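Local coordinates for putative isochorismatase (Burkholderia xenovorans, PDB 3OQP), which probably acts as a hydrolase of the isochorismatase family, related to the nicotinamidases, although its natural substrate is not established, at residues H85-S90 against T96-A101. Numbering follows the deposited sequence.
Sequences HYVEKS and TGTDLA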
loop_
_atom_site.group_PDB
_atom_site.type_symbol
_atom_site.label_atom_id
_atom_site.label_comp_id
_atom_site.label_asym_id
_atom_site.label_seq_id
_atom_site.Cartn_x
_atom_site.Cartn_y
_atom_site.Cartn_z
ATOM N N HIS A 85 -18.419 0.623 17.345
ATOM C CA HIS A 85 -17.847 -0.716 17.169
ATOM C C HIS A 85 -16.363 -0.685 17.520
ATOM O O HIS A 85 -15.730 0.371 17.510
ATOM C CB HIS A 85 -18.024 -1.178 15.741
ATOM C CG HIS A 85 -17.741 -2.623 15.521
ATOM N ND1 HIS A 85 -18.343 -3.627 16.244
ATOM C CD2 HIS A 85 -16.967 -3.227 14.593
ATOM C CE1 HIS A 85 -17.899 -4.792 15.798
ATOM N NE2 HIS A 85 -17.076 -4.576 14.779
ATOM N N TYR A 86 -15.841 -1.858 17.864
ATOM C CA TYR A 86 -14.463 -2.132 18.247
ATOM C C TYR A 86 -13.949 -3.370 17.551
ATOM O O TYR A 86 -14.669 -4.342 17.442
ATOM C CB TYR A 86 -14.349 -2.277 19.754
ATOM C CG TYR A 86 -12.982 -2.696 20.230
ATOM C CD1 TYR A 86 -12.682 -4.050 20.334
ATOM C CD2 TYR A 86 -11.995 -1.768 20.553
ATOM C CE1 TYR A 86 -11.422 -4.447 20.813
ATOM C CE2 TYR A 86 -10.777 -2.165 21.033
ATOM C CZ TYR A 86 -10.462 -3.497 21.116
ATOM O OH TYR A 86 -9.249 -3.929 21.584
ATOM N N VAL A 87 -12.726 -3.314 17.040
ATOM C CA VAL A 87 -12.028 -4.387 16.339
ATOM C C VAL A 87 -10.592 -4.445 16.877
ATOM O O VAL A 87 -9.918 -3.411 16.862
ATOM C CB VAL A 87 -11.945 -4.159 14.833
ATOM C CG1 VAL A 87 -11.115 -5.272 14.181
ATOM C CG2 VAL A 87 -13.353 -4.104 14.223
ATOM N N GLU A 88 -10.174 -5.596 17.436
ATOM C CA GLU A 88 -8.754 -5.798 17.713
ATOM C C GLU A 88 -8.091 -6.530 16.549
ATOM O O GLU A 88 -8.678 -7.394 15.936
ATOM C CB GLU A 88 -8.492 -6.551 19.033
ATOM C CG GLU A 88 -8.788 -8.059 18.947
ATOM C CD GLU A 88 -8.285 -8.815 20.152
ATOM O OE1 GLU A 88 -8.707 -8.486 21.272
ATOM O OE2 GLU A 88 -7.450 -9.720 19.966
ATOM N N LYS A 89 -6.844 -6.173 16.254
ATOM C CA LYS A 89 -6.064 -6.794 15.179
ATOM C C LYS A 89 -4.607 -6.998 15.628
ATOM O O LYS A 89 -4.147 -6.371 16.583
ATOM C CB LYS A 89 -6.116 -5.984 13.871
ATOM C CG LYS A 89 -5.393 -4.658 13.966
ATOM C CD LYS A 89 -5.531 -3.858 12.675
ATOM C CE LYS A 89 -4.693 -2.616 12.690
ATOM N NZ LYS A 89 -3.238 -2.877 12.658
ATOM N N SER A 90 -3.925 -7.870 14.892
ATOM C CA SER A 90 -2.513 -8.194 15.034
ATOM C C SER A 90 -1.799 -8.248 13.672
ATOM O O SER A 90 -0.738 -8.865 13.544
ATOM C CB SER A 90 -2.393 -9.543 15.754
ATOM O OG SER A 90 -2.775 -9.382 17.081
ATOM N N THR A 96 -8.585 -8.295 7.854
ATOM C CA THR A 96 -8.229 -9.719 7.765
ATOM C C THR A 96 -8.590 -10.532 8.979
ATOM O O THR A 96 -8.084 -10.325 10.044
ATOM C CB THR A 96 -6.745 -9.923 7.454
ATOM O OG1 THR A 96 -6.414 -9.138 6.304
ATOM C CG2 THR A 96 -6.341 -11.399 7.275
ATOM N N GLY A 97 -9.561 -11.399 8.752
ATOM C CA GLY A 97 -10.055 -12.303 9.713
ATOM C C GLY A 97 -11.007 -11.706 10.734
ATOM O O GLY A 97 -11.409 -12.433 11.635
ATOM N N THR A 98 -11.331 -10.411 10.625
ATOM C CA THR A 98 -12.128 -9.709 11.652
ATOM C C THR A 98 -13.588 -9.648 11.254
ATOM O O THR A 98 -13.966 -10.126 10.171
ATOM C CB THR A 98 -11.585 -8.290 11.889
ATOM O OG1 THR A 98 -11.974 -7.450 10.792
ATOM C CG2 THR A 98 -10.021 -8.269 12.078
ATOM N N ASP A 99 -14.403 -8.997 12.080
ATOM C CA ASP A 99 -15.792 -8.824 11.743
ATOM C C ASP A 99 -16.088 -7.528 10.974
ATOM O O ASP A 99 -17.260 -7.213 10.774
ATOM C CB ASP A 99 -16.652 -8.928 12.973
ATOM C CG ASP A 99 -16.540 -7.755 13.901
ATOM O OD1 ASP A 99 -15.925 -6.726 13.552
ATOM O OD2 ASP A 99 -17.152 -7.859 15.007
ATOM N N LEU A 100 -15.039 -6.805 10.526
ATOM C CA LEU A 100 -15.217 -5.447 10.040
ATOM C C LEU A 100 -16.074 -5.395 8.769
ATOM O O LEU A 100 -17.034 -4.648 8.722
ATOM C CB LEU A 100 -13.849 -4.776 9.781
ATOM C CG LEU A 100 -13.883 -3.334 9.269
ATOM C CD1 LEU A 100 -14.676 -2.445 10.258
ATOM C CD2 LEU A 100 -12.485 -2.829 9.055
ATOM N N ALA A 101 -15.747 -6.203 7.757
ATOM C CA ALA A 101 -16.465 -6.156 6.506
ATOM C C ALA A 101 -17.955 -6.427 6.723
ATOM O O ALA A 101 -18.808 -5.754 6.172
ATOM C CB ALA A 101 -15.896 -7.162 5.499
HETATM O O HOH W 1 -14.835 -6.958 16.773
#
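His85 and Asp99 join the edge strand 85-89 to the turn that leads into helix 100-105, the carboxylate coming from the opposite direction to the NE2 edge of the imidazole. NE2 of His85 donates to OD1 of Asp99 over 2.7 Å, nearly straight at 168°. The oxygen lies in the imidazole plane and receives the proton on its syn side, though 26° out of the carboxylate plane, since ring and carboxylate are twisted against each other. The ring reaches across to the turn because chi1 (-168°) sets CG of His85 opposite the backbone N, and Trp103 of the helix stacks on it. The negative carboxylate would be expected to stabilise the doubly protonated, positively charged ring. OD2 of Asp99 takes a water at 3.0 Å; the same water donates to the carbonyl O of Tyr86, so strand and turn are bridged a second time.

The tight part lies next to this polar pair, around the buried Val87. Val87 CG1 abuts Thr98 CB at 3.8 Å and also reaches the Thr98 methyl, the two side chains crossing at about a right angle. Val87 CG2 runs past Asp99 OD1 at 3.7 Å and fits more loosely against Leu100 CD1, 4.5 Å away. Leu100 is buried too, packing on Val52 of the neighbouring strand, whereas Asp99 is exposed: the contact is packed toward the sheet and water-bridged at the carboxylate. Within the turn, Thr98 OG1 accepts from Leu100 N at 3.1 Å, closing an ST turn, and also bonds to the carbonyl O of Ala94, which ties the turn to the preceding loop.

Such packing begins a beta-alpha-beta crossover from the outermost strand of this chain's sheet, through helix 100-105, to strand 111-115, in the parallel alpha/beta fold of the isochorismatase family.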